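Local coordinates for protein angiotensin-converting enzyme (Anopheles gambiae, PDB 6S1Y) that is a zinc-dependent metallopeptidase of the angiotensin-converting enzyme family and, as in its relatives, probably cleaves peptides within a deep, largely helical channel, at residues 61-66 with 91-96; 84-89 with 372-377; 108-113 with 172-177. All blocks are in the same frame, centred on the assembly; numbering follows the deposited sequence.

Contact 1 of 3, residues 61-66 with 91-96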
loop_
_atom_site.group_PDB
_atom_site.type_symbol
_atom_site.label_atom_id
_atom_site.label_comp_id
_atom_site.label_asym_id
_atom_site.label_seq_id
_atom_site.Cartn_x
_atom_site.Cartn_y
_atom_site.Cartn_z
ATOM N N GLU A 61 -19.139 -2.642 21.728
ATOM C CA GLU A 61 -19.886 -2.215 22.906
ATOM C C GLU A 61 -19.134 -1.118 23.654
ATOM O O GLU A 61 -19.665 -0.035 23.892
ATOM C CB GLU A 61 -20.141 -3.409 23.825
ATOM C CG GLU A 61 -21.286 -4.300 23.397
ATOM C CD GLU A 61 -21.347 -5.601 24.193
ATOM O OE1 GLU A 61 -21.116 -5.569 25.420
ATOM O OE2 GLU A 61 -21.623 -6.660 23.585
ATOM N N VAL A 62 -17.884 -1.385 24.037
ATOM C CA VAL A 62 -17.086 -0.404 24.767
ATOM C C VAL A 62 -17.112 0.946 24.059
ATOM O O VAL A 62 -17.325 1.991 24.685
ATOM C CB VAL A 62 -15.644 -0.921 24.945
ATOM C CG1 VAL A 62 -14.744 0.173 25.514
ATOM C CG2 VAL A 62 -15.609 -2.182 25.832
ATOM N N ALA A 63 -16.896 0.948 22.734
ATOM C CA ALA A 63 -16.790 2.221 22.014
ATOM C C ALA A 63 -18.120 2.960 21.992
ATOM O O ALA A 63 -18.144 4.197 22.033
ATOM C CB ALA A 63 -16.289 1.996 20.583
ATOM N N LYS A 64 -19.234 2.235 21.943
ATOM C CA LYS A 64 -20.539 2.884 22.029
ATOM C C LYS A 64 -20.711 3.586 23.377
ATOM O O LYS A 64 -21.162 4.735 23.442
ATOM C CB LYS A 64 -21.653 1.871 21.814
ATOM C CG LYS A 64 -21.936 1.505 20.363
ATOM C CD LYS A 64 -23.050 0.475 20.307
ATOM C CE LYS A 64 -23.085 -0.270 18.988
ATOM N NZ LYS A 64 -23.004 -1.750 19.196
ATOM N N ALA A 65 -20.364 2.895 24.466
ATOM C CA ALA A 65 -20.468 3.481 25.799
ATOM C C ALA A 65 -19.550 4.682 25.946
ATOM O O ALA A 65 -19.951 5.722 26.484
ATOM C CB ALA A 65 -20.125 2.433 26.855
ATOM N N VAL A 66 -18.306 4.554 25.479
ATOM C CA VAL A 66 -17.377 5.679 25.518
ATOM C C VAL A 66 -17.957 6.873 24.780
ATOM O O VAL A 66 -17.855 8.012 25.244
ATOM C CB VAL A 66 -16.016 5.266 24.923
ATOM C CG1 VAL A 66 -15.181 6.499 24.619
ATOM C CG2 VAL A 66 -15.293 4.325 25.871
ATOM N N ALA A 91 -14.660 9.574 20.232
ATOM C CA ALA A 91 -16.081 9.463 19.945
ATOM C C ALA A 91 -16.374 8.974 18.532
ATOM O O ALA A 91 -17.552 8.780 18.190
ATOM C CB ALA A 91 -16.761 10.817 20.163
ATOM N N LYS A 92 -15.350 8.774 17.704
ATOM C CA LYS A 92 -15.558 8.323 16.328
ATOM C C LYS A 92 -15.782 6.817 16.325
ATOM O O LYS A 92 -14.874 6.046 16.639
ATOM C CB LYS A 92 -14.366 8.706 15.465
ATOM C CG LYS A 92 -14.594 8.485 13.989
ATOM C CD LYS A 92 -13.773 9.450 13.137
ATOM C CE LYS A 92 -12.284 9.405 13.471
ATOM N NZ LYS A 92 -11.564 10.586 12.906
ATOM N N LEU A 93 -16.986 6.395 15.953
ATOM C CA LEU A 93 -17.378 4.997 16.092
ATOM C C LEU A 93 -17.064 4.161 14.860
ATOM O O LEU A 93 -16.689 2.990 14.991
ATOM C CB LEU A 93 -18.878 4.895 16.381
ATOM C CG LEU A 93 -19.406 5.493 17.684
ATOM C CD1 LEU A 93 -20.906 5.299 17.749
ATOM C CD2 LEU A 93 -18.737 4.846 18.866
ATOM N N GLY A 94 -17.242 4.733 13.663
ATOM C CA GLY A 94 -17.131 3.935 12.454
ATOM C C GLY A 94 -18.142 2.808 12.469
ATOM O O GLY A 94 -19.328 2.997 12.786
ATOM N N TYR A 95 -17.667 1.605 12.145
ATOM C CA TYR A 95 -18.557 0.453 12.060
ATOM C C TYR A 95 -19.240 0.170 13.391
ATOM O O TYR A 95 -20.357 -0.367 13.421
ATOM C CB TYR A 95 -17.783 -0.785 11.607
ATOM C CG TYR A 95 -17.350 -0.765 10.149
ATOM C CD1 TYR A 95 -17.781 0.233 9.287
ATOM C CD2 TYR A 95 -16.507 -1.752 9.645
ATOM C CE1 TYR A 95 -17.390 0.253 7.980
ATOM C CE2 TYR A 95 -16.107 -1.745 8.322
ATOM C CZ TYR A 95 -16.555 -0.740 7.491
ATOM O OH TYR A 95 -16.166 -0.712 6.161
ATOM N N ALA A 96 -18.588 0.513 14.501
ATOM C CA ALA A 96 -19.176 0.248 15.806
ATOM C C ALA A 96 -20.488 0.994 16.003
ATOM O O ALA A 96 -21.202 0.691 16.951
ATOM C CB ALA A 96 -18.187 0.613 16.921
#
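Leu93 and Lys64 each lay an aliphatic carbon against a peptide carbonyl of the other segment, and these carbonyls are the flat groups of the contact. Methyl CD2 of Leu93 sits over one face of the Ala63 carbonyl group, near its oxygen, while Lys64 CG approaches Ala96 O obliquely. Helix 46-70 here packs on the turn that follows helix 81-90, a helix-on-loop contact among the N-terminal helices, which in angiotensin-converting enzymes form a lid over the active-site channel. Leu93 CD2 lies 3.3 Å from Ala63 O, with the carbonyl carbon of Ala63 next nearest. The same methyl is 4.1 Å from Ala63 CB and is also close to the backbone N of Lys64, so one branch of the leucine covers the helix backbone. Ala63 CB faces Ala96 CB as well, at 4.4 Å, and the two small side chains let the 3-10 turn beginning at Tyr95 lie close to the helix. Helix 12-42 adds Tyr26 against Ala63, and helix 46-70 continues the contact on both sides of the segment, Ala67 touching Leu93 and Ala60 touching Ala96. Lys64 runs past the edge of this apolar patch. Its chain is extended through chi2 and chi3, and chi4 (124°) swings NZ to a weak hydrogen bond with Leu98 O. The methylenes pass Ala96 O on the way, with Lys64 CG 3.6 Å from that oxygen.

Contact 2 of 3, residues 84-89 with 372-377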
loop_
_atom_site.group_PDB
_atom_site.type_symbol
_atom_site.label_atom_id
_atom_site.label_comp_id
_atom_site.label_asym_id
_atom_site.label_seq_id
_atom_site.Cartn_x
_atom_site.Cartn_y
_atom_site.Cartn_z
ATOM N N LYS A 84 -9.944 18.915 23.080
ATOM C CA LYS A 84 -11.040 18.788 22.130
ATOM C C LYS A 84 -10.776 17.653 21.153
ATOM O O LYS A 84 -11.696 16.935 20.747
ATOM C CB LYS A 84 -11.233 20.094 21.354
ATOM C CG LYS A 84 -11.718 21.284 22.163
ATOM C CD LYS A 84 -12.105 22.435 21.229
ATOM C CE LYS A 84 -12.072 23.785 21.934
ATOM N NZ LYS A 84 -12.755 24.863 21.157
ATOM N N ARG A 85 -9.513 17.483 20.761
ATOM C CA ARG A 85 -9.165 16.499 19.743
ATOM C C ARG A 85 -9.216 15.087 20.303
ATOM O O ARG A 85 -9.589 14.146 19.595
ATOM C CB ARG A 85 -7.778 16.813 19.193
ATOM C CG ARG A 85 -7.452 16.173 17.870
ATOM C CD ARG A 85 -6.055 16.593 17.407
ATOM N NE ARG A 85 -5.581 15.757 16.315
ATOM C CZ ARG A 85 -5.950 15.894 15.046
ATOM N NH1 ARG A 85 -6.803 16.843 14.704
ATOM N NH2 ARG A 85 -5.465 15.071 14.123
ATOM N N ARG A 86 -8.835 14.914 21.569
ATOM C CA ARG A 86 -8.910 13.596 22.187
ATOM C C ARG A 86 -10.348 13.133 22.312
ATOM O O ARG A 86 -10.623 11.937 22.167
ATOM C CB ARG A 86 -8.238 13.628 23.557
ATOM C CG ARG A 86 -6.716 13.674 23.502
ATOM C CD ARG A 86 -6.111 14.233 24.795
ATOM N NE ARG A 86 -6.318 13.351 25.940
ATOM C CZ ARG A 86 -6.145 13.714 27.209
ATOM N NH1 ARG A 86 -5.763 14.950 27.509
ATOM N NH2 ARG A 86 -6.361 12.838 28.183
ATOM N N ILE A 87 -11.271 14.058 22.558
ATOM C CA ILE A 87 -12.670 13.688 22.728
ATOM C C ILE A 87 -13.306 13.352 21.385
ATOM O O ILE A 87 -14.134 12.440 21.292
ATOM C CB ILE A 87 -13.437 14.818 23.442
ATOM C CG1 ILE A 87 -12.999 14.918 24.905
ATOM C CG2 ILE A 87 -14.942 14.583 23.350
ATOM C CD1 ILE A 87 -12.993 16.332 25.431
ATOM N N LYS A 88 -12.949 14.092 20.329
ATOM C CA LYS A 88 -13.515 13.825 19.009
ATOM C C LYS A 88 -13.071 12.466 18.475
ATOM O O LYS A 88 -13.888 11.708 17.940
ATOM C CB LYS A 88 -13.114 14.938 18.038
ATOM C CG LYS A 88 -13.698 14.800 16.627
ATOM C CD LYS A 88 -13.132 15.858 15.663
ATOM C CE LYS A 88 -11.709 15.520 15.202
ATOM N NZ LYS A 88 -10.787 16.701 15.224
ATOM N N LYS A 89 -11.785 12.137 18.613
ATOM C CA LYS A 89 -11.285 10.880 18.065
ATOM C C LYS A 89 -11.765 9.683 18.867
ATOM O O LYS A 89 -11.980 8.604 18.303
ATOM C CB LYS A 89 -9.758 10.911 17.998
ATOM C CG LYS A 89 -9.255 11.979 17.025
ATOM C CD LYS A 89 -7.745 12.068 16.968
ATOM C CE LYS A 89 -7.177 11.239 15.840
ATOM N NZ LYS A 89 -7.185 11.979 14.536
ATOM N N PRO A 372 -1.592 8.774 23.939
ATOM C CA PRO A 372 -2.878 8.131 24.227
ATOM C C PRO A 372 -3.362 7.333 23.024
ATOM O O PRO A 372 -3.000 7.606 21.875
ATOM C CB PRO A 372 -3.814 9.303 24.540
ATOM C CG PRO A 372 -3.119 10.511 24.013
ATOM C CD PRO A 372 -1.654 10.237 24.067
ATOM N N VAL A 373 -4.213 6.343 23.307
ATOM C CA VAL A 373 -4.544 5.329 22.311
ATOM C C VAL A 373 -5.121 5.960 21.046
ATOM O O VAL A 373 -4.783 5.550 19.933
ATOM C CB VAL A 373 -5.511 4.286 22.906
ATOM C CG1 VAL A 373 -6.806 4.952 23.420
ATOM C CG2 VAL A 373 -5.815 3.218 21.870
ATOM N N GLU A 374 -5.990 6.964 21.187
ATOM C CA GLU A 374 -6.639 7.551 20.023
ATOM C C GLU A 374 -5.718 8.459 19.210
ATOM O O GLU A 374 -6.139 8.951 18.156
ATOM C CB GLU A 374 -7.895 8.321 20.458
ATOM C CG GLU A 374 -7.642 9.621 21.209
ATOM C CD GLU A 374 -7.378 9.426 22.701
ATOM O OE1 GLU A 374 -7.770 10.308 23.492
ATOM O OE2 GLU A 374 -6.772 8.404 23.079
ATOM N N PHE A 375 -4.493 8.713 19.666
ATOM C CA PHE A 375 -3.489 9.384 18.853
ATOM C C PHE A 375 -2.454 8.411 18.299
ATOM O O PHE A 375 -1.537 8.837 17.584
ATOM C CB PHE A 375 -2.766 10.473 19.654
ATOM C CG PHE A 375 -3.593 11.704 19.921
ATOM C CD1 PHE A 375 -4.825 11.898 19.317
ATOM C CD2 PHE A 375 -3.122 12.682 20.781
ATOM C CE1 PHE A 375 -5.570 13.053 19.569
ATOM C CE2 PHE A 375 -3.868 13.830 21.046
ATOM C CZ PHE A 375 -5.081 14.016 20.438
ATOM N N ARG A 376 -2.576 7.123 18.612
ATOM C CA ARG A 376 -1.623 6.126 18.131
ATOM C C ARG A 376 -2.031 5.665 16.730
ATOM O O ARG A 376 -2.506 4.549 16.508
ATOM C CB ARG A 376 -1.527 4.971 19.126
ATOM C CG ARG A 376 -0.850 5.374 20.425
ATOM C CD ARG A 376 -0.878 4.294 21.478
ATOM N NE ARG A 376 0.074 3.227 21.230
ATOM C CZ ARG A 376 0.403 2.299 22.124
ATOM N NH1 ARG A 376 -0.150 2.334 23.331
ATOM N NH2 ARG A 376 1.283 1.337 21.813
ATOM N N GLY A 377 -1.848 6.586 15.779
ATOM C CA GLY A 377 -2.023 6.333 14.362
ATOM C C GLY A 377 -1.225 7.342 13.557
ATOM O O GLY A 377 -0.586 8.244 14.104
#
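Phe375 pushes its ring among the aliphatic parts of Arg85, Arg86 and Lys89, and the contact is tightest where two of these chains meet it. Lys89 CD lies at the ring edge, in the ring plane, 3.5 Å from Phe375 CE1, the lysine chain crossing the phenylalanine at about a right angle. Arg86 CG comes equally near to Phe375 CZ, at 3.5 Å. The ring thus lies against methylenes, and the charged ends go past it: Arg85 NH2 reaches Ser550 O and Lys89 NZ reaches Ser550 OG. Phe375 is itself tied to Ser550 through the backbone.

Glu374 is mixed in character. Its CB sits 4.0 Å from Lys89 CB, an apolar pairing; chi1 (71°) sets CG between the backbone N and the carbonyl carbon, and a bend at chi2 turns the carboxylate to Arg86, where Glu374 OE1 lies 3.4 Å from Arg86 CB.

The looser part comprises Arg85, whose CG stays 4.0 Å from Phe375 CE1, and the pair Arg86 NE and Glu374 OE1, at 4.2 Å too far apart for a salt bridge. That NE pairs instead with Glu23, whose carboxylate also lies close to Glu374 OE1, so the arginine may ease the repulsion between the two acids.

On this surface of the protein, helix 81-90 is thereby joined to the loop between helices 349-368 and 381-395, the two that supply the zinc ligands His357, His361 and Glu385, with helix 12-42 alongside, touching Arg86, Pro372 and Arg376.

Contact 3 of 3, residues 108-113 with 172-177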
loop_
_atom_site.group_PDB
_atom_site.type_symbol
_atom_site.label_atom_id
_atom_site.label_comp_id
_atom_site.label_asym_id
_atom_site.label_seq_id
_atom_site.Cartn_x
_atom_site.Cartn_y
_atom_site.Cartn_z
ATOM N N GLY A 108 -18.553 -10.386 9.226
ATOM C CA GLY A 108 -18.637 -11.708 8.625
ATOM C C GLY A 108 -18.655 -11.668 7.114
ATOM O O GLY A 108 -18.149 -12.587 6.462
ATOM N N ALA A 109 -19.227 -10.620 6.531
ATOM C CA ALA A 109 -19.175 -10.470 5.083
ATOM C C ALA A 109 -17.741 -10.235 4.622
ATOM O O ALA A 109 -17.261 -10.891 3.695
ATOM C CB ALA A 109 -20.093 -9.334 4.634
ATOM N N ILE A 110 -17.020 -9.351 5.313
ATOM C CA ILE A 110 -15.624 -9.071 4.972
ATOM C C ILE A 110 -14.773 -10.328 5.129
ATOM O O ILE A 110 -14.084 -10.761 4.191
ATOM C CB ILE A 110 -15.102 -7.908 5.841
ATOM C CG1 ILE A 110 -15.911 -6.642 5.514
ATOM C CG2 ILE A 110 -13.617 -7.701 5.640
ATOM C CD1 ILE A 110 -15.589 -5.433 6.367
ATOM N N ALA A 111 -14.817 -10.940 6.318
ATOM C CA ALA A 111 -14.056 -12.158 6.574
ATOM C C ALA A 111 -14.362 -13.227 5.539
ATOM O O ALA A 111 -13.484 -14.006 5.158
ATOM C CB ALA A 111 -14.371 -12.678 7.981
ATOM N N SER A 112 -15.597 -13.274 5.055
ATOM C CA SER A 112 -15.934 -14.241 4.020
ATOM C C SER A 112 -15.148 -13.984 2.734
ATOM O O SER A 112 -14.664 -14.929 2.097
ATOM C CB SER A 112 -17.431 -14.192 3.744
ATOM O OG SER A 112 -17.706 -14.948 2.587
ATOM N N MET A 113 -15.004 -12.712 2.338
ATOM C CA MET A 113 -14.180 -12.388 1.177
ATOM C C MET A 113 -12.705 -12.686 1.440
ATOM O O MET A 113 -12.039 -13.355 0.633
ATOM C CB MET A 113 -14.350 -10.910 0.796
ATOM C CG MET A 113 -15.761 -10.510 0.463
ATOM S SD MET A 113 -15.866 -8.889 -0.315
ATOM C CE MET A 113 -15.674 -7.804 1.092
ATOM N N GLN A 172 -21.622 -7.563 -1.851
ATOM C CA GLN A 172 -22.816 -6.717 -1.906
ATOM C C GLN A 172 -23.331 -6.423 -0.505
ATOM O O GLN A 172 -23.755 -5.299 -0.208
ATOM C CB GLN A 172 -23.896 -7.385 -2.748
ATOM C CG GLN A 172 -25.138 -6.527 -2.941
ATOM C CD GLN A 172 -24.817 -5.219 -3.616
ATOM O OE1 GLN A 172 -24.052 -5.175 -4.591
ATOM N NE2 GLN A 172 -25.379 -4.139 -3.100
ATOM N N LYS A 173 -23.288 -7.428 0.378
ATOM C CA LYS A 173 -23.690 -7.228 1.765
ATOM C C LYS A 173 -22.755 -6.255 2.465
ATOM O O LYS A 173 -23.198 -5.385 3.223
ATOM C CB LYS A 173 -23.705 -8.574 2.489
ATOM C CG LYS A 173 -23.931 -8.463 3.997
ATOM C CD LYS A 173 -25.300 -7.873 4.328
ATOM C CE LYS A 173 -26.427 -8.828 3.949
ATOM N NZ LYS A 173 -27.763 -8.202 4.172
ATOM N N TYR A 174 -21.454 -6.383 2.221
ATOM C CA TYR A 174 -20.497 -5.462 2.816
ATOM C C TYR A 174 -20.770 -4.035 2.388
ATOM O O TYR A 174 -20.681 -3.102 3.196
ATOM C CB TYR A 174 -19.087 -5.885 2.409
ATOM C CG TYR A 174 -18.058 -4.790 2.253
ATOM C CD1 TYR A 174 -17.602 -4.057 3.346
ATOM C CD2 TYR A 174 -17.489 -4.540 1.017
ATOM C CE1 TYR A 174 -16.631 -3.082 3.195
ATOM C CE2 TYR A 174 -16.509 -3.576 0.857
ATOM C CZ TYR A 174 -16.072 -2.853 1.942
ATOM O OH TYR A 174 -15.083 -1.898 1.747
ATOM N N VAL A 175 -21.095 -3.837 1.116
ATOM C CA VAL A 175 -21.368 -2.483 0.656
ATOM C C VAL A 175 -22.578 -1.909 1.376
ATOM O O VAL A 175 -22.576 -0.738 1.784
ATOM C CB VAL A 175 -21.547 -2.463 -0.867
ATOM C CG1 VAL A 175 -22.288 -1.214 -1.291
ATOM C CG2 VAL A 175 -20.179 -2.546 -1.527
ATOM N N GLU A 176 -23.630 -2.724 1.544
ATOM C CA GLU A 176 -24.883 -2.212 2.102
ATOM C C GLU A 176 -24.709 -1.794 3.553
ATOM O O GLU A 176 -25.207 -0.741 3.961
ATOM C CB GLU A 176 -25.998 -3.257 1.976
ATOM C CG GLU A 176 -26.667 -3.230 0.613
ATOM C CD GLU A 176 -27.236 -4.577 0.168
ATOM O OE1 GLU A 176 -27.722 -4.650 -0.987
ATOM O OE2 GLU A 176 -27.198 -5.549 0.954
ATOM N N LEU A 177 -23.987 -2.595 4.345
ATOM C CA LEU A 177 -23.814 -2.278 5.755
ATOM C C LEU A 177 -22.705 -1.271 5.988
ATOM O O LEU A 177 -22.721 -0.564 7.005
ATOM C CB LEU A 177 -23.536 -3.555 6.540
ATOM C CG LEU A 177 -24.736 -4.505 6.604
ATOM C CD1 LEU A 177 -24.324 -5.875 7.101
ATOM C CD2 LEU A 177 -25.837 -3.913 7.487
#
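Tyr174 and Ala109 mark the closest backbone approach between helices 100-119 and 168-184, a roughly antiparallel helix pair in a buried layer between helices of the angiotensin-converting enzyme fold. The axes of segments 108-113 and 172-177 approach to 8.8 Å, with their directions 146° apart.

Polar bonds accompany the packing: one leaves to Asp491, one links the two helices, one lies within helix 168-184. The hydroxyl of the buried Tyr174 is hydrogen-bonded to Asp491, which Ile110 also touches, and Ser112 OG bonds to Ser170 OG, a direct polar link between the two helices. Gln172 NE2 donates a nearly straight bond of 3.2 Å to Glu176 OE1, coming from above the carboxylate plane.

Apolar packing carries the contact across the interface. Ala109 CB is 4.2 Å from Tyr174 CB and also touches Lys173 CG, its small side chain allowing the close approach. Ile110 crosses the tyrosine obliquely, with CG1 3.8 Å from Tyr174 CD1 and its CD1 methyl beside the same part of the ring. Met113 completes the apolar group at about a right angle to the tyrosine. Its thioether turns at chi3 (-78°), and the terminal methyl CE, rather than the sulfur, meets the ring, 3.7 Å from Tyr174 CD2.

How the contacts relate
Contact 3 is the buried one, a helix pair packed on an aromatic ring; contact 1 is half buried and joins a helix to a turn through small side chains and methyls; contact 2 lies at the surface, where long charged chains lend their methylenes to one phenylalanine. Contacts 1 and 2 use adjoining pieces of chain, contact 2 helix 81-90 and contact 1 the loop that leaves it, and helix 12-42 borders both. Contacts 1 and 3 meet through Tyr95, whose hydroxyl packs on Tyr174 and shares Asp491 with it as a hydrogen-bond partner. Contacts 2 and 3 stay about 18 Å apart at their nearest atoms, although helices 81-90 and 100-119 are consecutive.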